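Local coordinates for ABC transporter substrate binding protein (Ribose) (Agrobacterium vitis, PDB 5DKV) that probably serves as the solute-binding component of a sugar ABC transporter and is seen here holding alpha-D-tagatopyranose between its two lobes, at residues Gln177-Gln180 against Gly181-Glu185; Gly226-Leu229 against Phe230-Leu233; Ala273-Pro276 against Ala277-Gly280. All blocks are in the same frame, centred on the assembly; numbering follows the deposited sequence.

Contact 1. Residues Gln177-Gln180 against Gly181-Glu185; sequences QREQ and GFKSE. With T6T (alpha-D-tagatopyranose), chain E.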
# COMPACT_ATOMS: atom_id res chain seq x y z
N GLN A 177 -3.98 -4.21 -8.54
CA GLN A 177 -4.71 -3.08 -9.10
C GLN A 177 -3.72 -2.07 -9.70
O GLN A 177 -3.99 -1.50 -10.75
CB GLN A 177 -5.58 -2.41 -8.04
CG GLN A 177 -6.87 -3.18 -7.79
CD GLN A 177 -7.71 -2.54 -6.71
OE1 GLN A 177 -7.19 -2.11 -5.70
NE2 GLN A 177 -9.02 -2.41 -6.96
N ARG A 178 -2.58 -1.86 -9.04
CA ARG A 178 -1.60 -0.92 -9.56
C ARG A 178 -1.03 -1.42 -10.88
O ARG A 178 -0.85 -0.65 -11.81
CB ARG A 178 -0.46 -0.70 -8.56
CG ARG A 178 -0.91 -0.08 -7.28
CD ARG A 178 0.14 -0.09 -6.18
NE ARG A 178 -0.54 0.17 -4.90
CZ ARG A 178 -0.03 -0.06 -3.70
NH1 ARG A 178 1.20 -0.54 -3.55
NH2 ARG A 178 -0.76 0.22 -2.62
N GLU A 179 -0.76 -2.71 -10.96
CA GLU A 179 -0.25 -3.26 -12.22
C GLU A 179 -1.30 -3.15 -13.33
O GLU A 179 -0.98 -2.82 -14.47
CB GLU A 179 0.18 -4.72 -12.03
CG GLU A 179 0.63 -5.35 -13.34
CD GLU A 179 1.28 -6.71 -13.16
OE1 GLU A 179 1.54 -7.12 -12.01
OE2 GLU A 179 1.53 -7.39 -14.18
N GLN A 180 -2.56 -3.43 -13.03
CA GLN A 180 -3.62 -3.31 -14.03
C GLN A 180 -3.75 -1.87 -14.53
O GLN A 180 -3.92 -1.63 -15.73
CB GLN A 180 -4.96 -3.79 -13.48
CG GLN A 180 -5.06 -5.32 -13.33
CD GLN A 180 -4.89 -6.09 -14.65
OE1 GLN A 180 -5.61 -5.86 -15.63
NE2 GLN A 180 -3.93 -7.01 -14.67
N GLY A 181 -3.67 -0.90 -13.62
CA GLY A 181 -3.83 0.49 -14.01
C GLY A 181 -2.65 0.93 -14.84
O GLY A 181 -2.78 1.65 -15.83
N PHE A 182 -1.46 0.48 -14.44
CA PHE A 182 -0.26 0.80 -15.18
C PHE A 182 -0.36 0.27 -16.61
O PHE A 182 -0.08 0.98 -17.57
CB PHE A 182 0.97 0.21 -14.49
CG PHE A 182 2.26 0.44 -15.23
CD1 PHE A 182 2.70 -0.45 -16.19
CD2 PHE A 182 3.06 1.54 -14.91
CE1 PHE A 182 3.91 -0.23 -16.86
CE2 PHE A 182 4.25 1.76 -15.54
CZ PHE A 182 4.70 0.87 -16.54
N LYS A 183 -0.75 -1.00 -16.75
CA LYS A 183 -0.78 -1.63 -18.07
C LYS A 183 -1.89 -1.07 -18.96
O LYS A 183 -1.70 -0.91 -20.18
CB LYS A 183 -0.92 -3.14 -17.95
CG LYS A 183 0.38 -3.81 -17.49
CD LYS A 183 0.25 -5.33 -17.40
CE LYS A 183 1.62 -5.99 -17.21
NZ LYS A 183 1.49 -7.46 -16.96
N SER A 184 -3.03 -0.76 -18.37
CA SER A 184 -4.11 -0.18 -19.15
C SER A 184 -3.74 1.22 -19.66
O SER A 184 -4.04 1.60 -20.80
CB SER A 184 -5.43 -0.16 -18.36
OG SER A 184 -5.35 0.62 -17.19
N GLU A 185 -3.07 2.00 -18.82
CA GLU A 185 -2.59 3.32 -19.25
C GLU A 185 -1.51 3.17 -20.33
O GLU A 185 -1.58 3.82 -21.36
CB GLU A 185 -2.08 4.13 -18.05
CG GLU A 185 -1.36 5.46 -18.38
CD GLU A 185 -2.24 6.53 -19.05
OE1 GLU A 185 -1.75 7.17 -20.03
OE2 GLU A 185 -3.38 6.76 -18.59
O3 T6T E . 2.43 -0.46 -0.85
C3 T6T E . 2.10 -0.69 0.51
C4 T6T E . 0.75 -1.26 0.58
O4 T6T E . -0.21 -0.29 0.03
C5 T6T E . 0.69 -2.53 -0.15
O5 T6T E . -0.59 -3.17 0.01
C6 T6T E . 1.68 -3.55 0.39
O6 T6T E . 3.02 -2.97 0.36
C2 T6T E . 3.09 -1.72 1.10
O2 T6T E . 2.74 -1.90 2.45
C1 T6T E . 4.51 -1.36 0.97
O1 T6T E . 4.81 -0.16 1.62

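Contact 2. Residues Gly226-Leu229 against Phe230-Leu233; sequences GANL and FSGL. With T6T (alpha-D-tagatopyranose), chain E.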
# COMPACT_ATOMS: atom_id res chain seq x y z
N GLY A 226 8.25 0.32 -9.85
CA GLY A 226 8.15 -0.55 -8.68
C GLY A 226 6.82 -0.32 -7.99
O GLY A 226 6.54 0.79 -7.50
N ALA A 227 6.00 -1.36 -7.93
CA ALA A 227 4.61 -1.16 -7.62
C ALA A 227 4.32 -1.10 -6.12
O ALA A 227 3.18 -0.88 -5.75
CB ALA A 227 3.78 -2.24 -8.27
N ASN A 228 5.34 -1.26 -5.27
CA ASN A 228 5.20 -0.97 -3.84
C ASN A 228 6.58 -0.60 -3.30
O ASN A 228 7.57 -0.59 -4.04
CB ASN A 228 4.58 -2.14 -3.05
CG ASN A 228 5.59 -3.21 -2.63
OD1 ASN A 228 6.57 -3.45 -3.34
ND2 ASN A 228 5.31 -3.89 -1.52
N LEU A 229 6.60 -0.23 -2.03
CA LEU A 229 7.83 0.24 -1.39
C LEU A 229 9.05 -0.60 -1.73
O LEU A 229 10.06 -0.09 -2.26
CB LEU A 229 7.63 0.27 0.12
CG LEU A 229 8.64 1.06 0.94
CD1 LEU A 229 8.01 1.51 2.26
CD2 LEU A 229 9.90 0.28 1.21
N PHE A 230 8.94 -1.90 -1.45
CA PHE A 230 10.08 -2.80 -1.57
C PHE A 230 10.47 -3.00 -3.03
O PHE A 230 11.65 -3.06 -3.36
CB PHE A 230 9.76 -4.12 -0.85
CG PHE A 230 9.52 -3.92 0.60
CD1 PHE A 230 10.58 -3.65 1.44
CD2 PHE A 230 8.25 -3.93 1.13
CE1 PHE A 230 10.37 -3.42 2.79
CE2 PHE A 230 8.05 -3.68 2.48
CZ PHE A 230 9.10 -3.43 3.30
N SER A 231 9.49 -3.03 -3.92
CA SER A 231 9.74 -3.23 -5.34
C SER A 231 10.49 -2.03 -5.90
O SER A 231 11.45 -2.16 -6.64
CB SER A 231 8.43 -3.39 -6.10
OG SER A 231 7.74 -4.57 -5.69
N GLY A 232 10.02 -0.84 -5.54
CA GLY A 232 10.66 0.38 -5.98
C GLY A 232 12.06 0.57 -5.42
O GLY A 232 12.98 1.00 -6.14
N LEU A 233 12.23 0.28 -4.14
CA LEU A 233 13.54 0.39 -3.49
C LEU A 233 14.53 -0.58 -4.12
O LEU A 233 15.64 -0.19 -4.50
CB LEU A 233 13.38 0.11 -1.99
CG LEU A 233 14.65 0.10 -1.14
CD1 LEU A 233 15.40 1.41 -1.32
CD2 LEU A 233 14.27 -0.16 0.33
O3 T6T E . 2.43 -0.46 -0.85
C3 T6T E . 2.10 -0.69 0.51
C4 T6T E . 0.75 -1.26 0.58
O4 T6T E . -0.21 -0.29 0.03
C5 T6T E . 0.69 -2.53 -0.15
O5 T6T E . -0.59 -3.17 0.01
C6 T6T E . 1.68 -3.55 0.39
O6 T6T E . 3.02 -2.97 0.36
C2 T6T E . 3.09 -1.72 1.10
O2 T6T E . 2.74 -1.90 2.45
C1 T6T E . 4.51 -1.36 0.97
O1 T6T E . 4.81 -0.16 1.62

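Contact 3. Residues Ala273-Pro276 against Ala277-Gly280; sequences AQHP and AEIG. With T6T (alpha-D-tagatopyranose), chain E.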
# COMPACT_ATOMS: atom_id res chain seq x y z
N ALA A 273 3.64 8.75 -3.30
CA ALA A 273 3.29 8.59 -1.88
C ALA A 273 1.80 8.31 -1.73
O ALA A 273 0.97 9.04 -2.22
CB ALA A 273 3.68 9.86 -1.07
N GLN A 274 1.45 7.22 -1.05
CA GLN A 274 0.12 7.10 -0.53
C GLN A 274 0.01 8.00 0.68
O GLN A 274 0.97 8.68 1.04
CB GLN A 274 -0.18 5.65 -0.17
CG GLN A 274 -0.02 4.66 -1.33
CD GLN A 274 -0.44 3.28 -0.95
OE1 GLN A 274 -1.62 2.99 -0.95
NE2 GLN A 274 0.52 2.41 -0.61
N HIS A 275 -1.16 7.96 1.31
CA HIS A 275 -1.45 8.69 2.55
C HIS A 275 -1.80 7.72 3.66
O HIS A 275 -2.93 7.66 4.11
CB HIS A 275 -2.60 9.66 2.32
CG HIS A 275 -2.27 10.80 1.40
ND1 HIS A 275 -3.16 11.82 1.15
CD2 HIS A 275 -1.17 11.07 0.67
CE1 HIS A 275 -2.62 12.68 0.31
NE2 HIS A 275 -1.41 12.25 -0.00
N PRO A 276 -0.83 6.91 4.10
CA PRO A 276 -1.17 5.90 5.12
C PRO A 276 -1.72 6.47 6.42
O PRO A 276 -2.56 5.82 7.04
CB PRO A 276 0.16 5.19 5.38
CG PRO A 276 1.21 6.04 4.74
CD PRO A 276 0.53 6.74 3.59
N ALA A 277 -1.23 7.62 6.86
CA ALA A 277 -1.73 8.15 8.13
C ALA A 277 -3.22 8.46 8.00
O ALA A 277 -4.00 8.22 8.92
CB ALA A 277 -0.93 9.39 8.58
N GLU A 278 -3.60 9.00 6.84
CA GLU A 278 -5.01 9.27 6.53
C GLU A 278 -5.86 7.98 6.61
O GLU A 278 -6.97 7.96 7.14
CB GLU A 278 -5.07 9.89 5.15
CG GLU A 278 -6.37 10.48 4.72
CD GLU A 278 -6.27 11.14 3.37
OE1 GLU A 278 -5.27 11.86 3.10
OE2 GLU A 278 -7.21 10.93 2.56
N ILE A 279 -5.33 6.89 6.07
CA ILE A 279 -6.01 5.61 6.12
C ILE A 279 -6.21 5.15 7.55
O ILE A 279 -7.31 4.75 7.92
CB ILE A 279 -5.23 4.54 5.32
CG1 ILE A 279 -5.24 4.92 3.84
CG2 ILE A 279 -5.84 3.16 5.53
CD1 ILE A 279 -4.33 4.05 3.01
N GLY A 280 -5.15 5.21 8.36
CA GLY A 280 -5.24 4.86 9.74
C GLY A 280 -6.21 5.72 10.52
O GLY A 280 -6.97 5.20 11.36
O3 T6T E . 2.43 -0.46 -0.85
C3 T6T E . 2.10 -0.69 0.51
C4 T6T E . 0.75 -1.26 0.58
O4 T6T E . -0.21 -0.29 0.03
C5 T6T E . 0.69 -2.53 -0.15
O5 T6T E . -0.59 -3.17 0.01
C6 T6T E . 1.68 -3.55 0.39
O6 T6T E . 3.02 -2.97 0.36
C2 T6T E . 3.09 -1.72 1.10
O2 T6T E . 2.74 -1.90 2.45
C1 T6T E . 4.51 -1.36 0.97
O1 T6T E . 4.81 -0.16 1.62
O HOH W 1 -6.51 12.00 0.32

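Contact 1. Residues Gln177-Gln180 against Gly181-Glu185
Glu179 and Lys183, one helical turn apart, run side by side and point the same way, and their ends close in a salt bridge of 2.8 Å between Glu179 OE2 and Lys183 NZ. The carboxylate chain sets out with CG opposite the backbone N (chi1 176°) and stays extended, as does the lysine beyond its CG, so the methylene groups travel together and Lys183 CE comes within 4.0 Å of Glu179 CG. The ammonium takes the anti lone pair of OE2. Thr197 also bonds OE2 and Asn167 bonds OE1, so the buried carboxylate is gripped from several quarters and probably stays ionised. Beneath, the regular i to i+4 bonds continue, Phe182 N giving to Arg178 O at 2.9 Å. All this belongs to helix 173-186, the crossover helix of a beta-alpha-beta unit between strands 161-167 and 192-199 in a periplasmic-binding-protein fold. On its packed side the Phe182 ring meets Phe225 with planes about 15° apart and rests on Val163 and Val165. Arg178 stretches from the same helix to the sugar: NH1 reaches T6T O3 at 3.0 Å and NH2 reaches T6T O4 at 2.8 Å, both fairly straight, with O3 in the guanidinium plane. Arg178 NE donates to Asn142 OD1 and NH1 also donates to Ala227 O, which fixes the rotation of the guanidinium about its chain. The other side is looser: Gln180 and Ser184 are exposed, with Ser184 OG 3.0 Å from Gln180 O.

Contact 2. Residues Gly226-Leu229 against Phe230-Leu233
Asn228 turns its CG between the backbone N and the carbonyl carbon (chi1 84°), which swings OD1 back over the first turn of the helix and sends ND2 toward the sugar. OD1 accepts twice, from Ser231 N at 3.0 Å and from Ser231 OG at 2.9 Å, the two donors coming from opposite faces of the amide plane. The first is the N-cap bond of helix 229-241; together the pair pins the amide's rotation. ND2 then gives a nearly straight bond (171°) to T6T O6 at 3.1 Å and another to Asn202 OD1, so one side chain caps a helix and binds ligand. Leu229 places CD2 over one face of the Phe230 ring, 4.1 Å from its centroid, a CH-pi contact. Leu229 CB lies 3.2 Å from T6T O1. The Phe230 ring offers an edge to Asn228, with CD2 4.0 Å from ND2. Gly226 CA packs 3.8 Å from Ser231 CB, bringing the end of the strand close against the helix. The turn thus links strand 223-226, which bonds to the neighbouring strand 249-253 through Val251, to helix 229-241, while Ala227 and Ser231 touch strand 161-167 and Asn228 leans on helix 173-186.

Contact 3. Residues Ala273-Pro276 against Ala277-Gly280
The His275 ring meets Glu278 at its edge, where His275 ND1 donates a hydrogen bond to Glu278 OE1 at 2.9 Å; another ring, that of Phe320, is stacked on the imidazole. Ring and carboxylate planes stand 60° apart, and although OE1 lies near the plane of the imidazole, the ring nitrogen approaches OE1 from above the carboxylate plane. This is a His-carboxylate hydrogen bond at a helix start: His275 is the N-cap residue of helix 276-291, which follows strand 270-273 in the periplasmic-binding-protein fold. The two side chains run alongside each other and point the same way, Glu278 reaching back from the first turn with its CG opposite the backbone N (chi1 -169°) and the chain extended beyond. At its far nitrogen, NE2, the ring is bonded to Thr305 of strand 299-307, so both ring nitrogens have protein partners. The nearby carboxylate would probably favour a positive charge on the imidazole. A water donates to Glu278 OE2 at 2.6 Å. Backbone bonds begin the helix, with Ile279 N meeting His275 O in the carbonyl plane at 3.2 Å and Gly280 N meeting Pro276 O at 3.0 Å. Pro276 and Ile279 both pack against Phe41 of helix 40-56, itself a pocket residue. Just before the cap, Gln274 turns its amide to the ligand. Ser140 bonds its OE1 and NE2 also donates to Asp254 OD2, so the amide is held in one orientation. Toward the ligand, the bond from Gln274 NE2 to T6T O4 measures 2.9 Å and is almost straight at 176°.

Contacts 1, 2 and 3 follow one another along the chain, and all three touch the same tagatopyranose. Contact 1 lies within helix 173-186; contacts 2 and 3 each sit where a strand of the mixed sheet, 223-226 or 270-273, hands over to the next helix. The centres of contact 1 and contact 2 are about 15 Å apart. Those of contact 2 and contact 3 are about 16 Å apart, and those of contact 1 and contact 3 about 21 Å. Contact 1 touches both others through Arg178, whereas contacts 2 and 3 approach no nearer than about 7 Å between nearest atoms. Pieces distant in sequence therefore converge around one sugar, consistent with a carbohydrate-binding role.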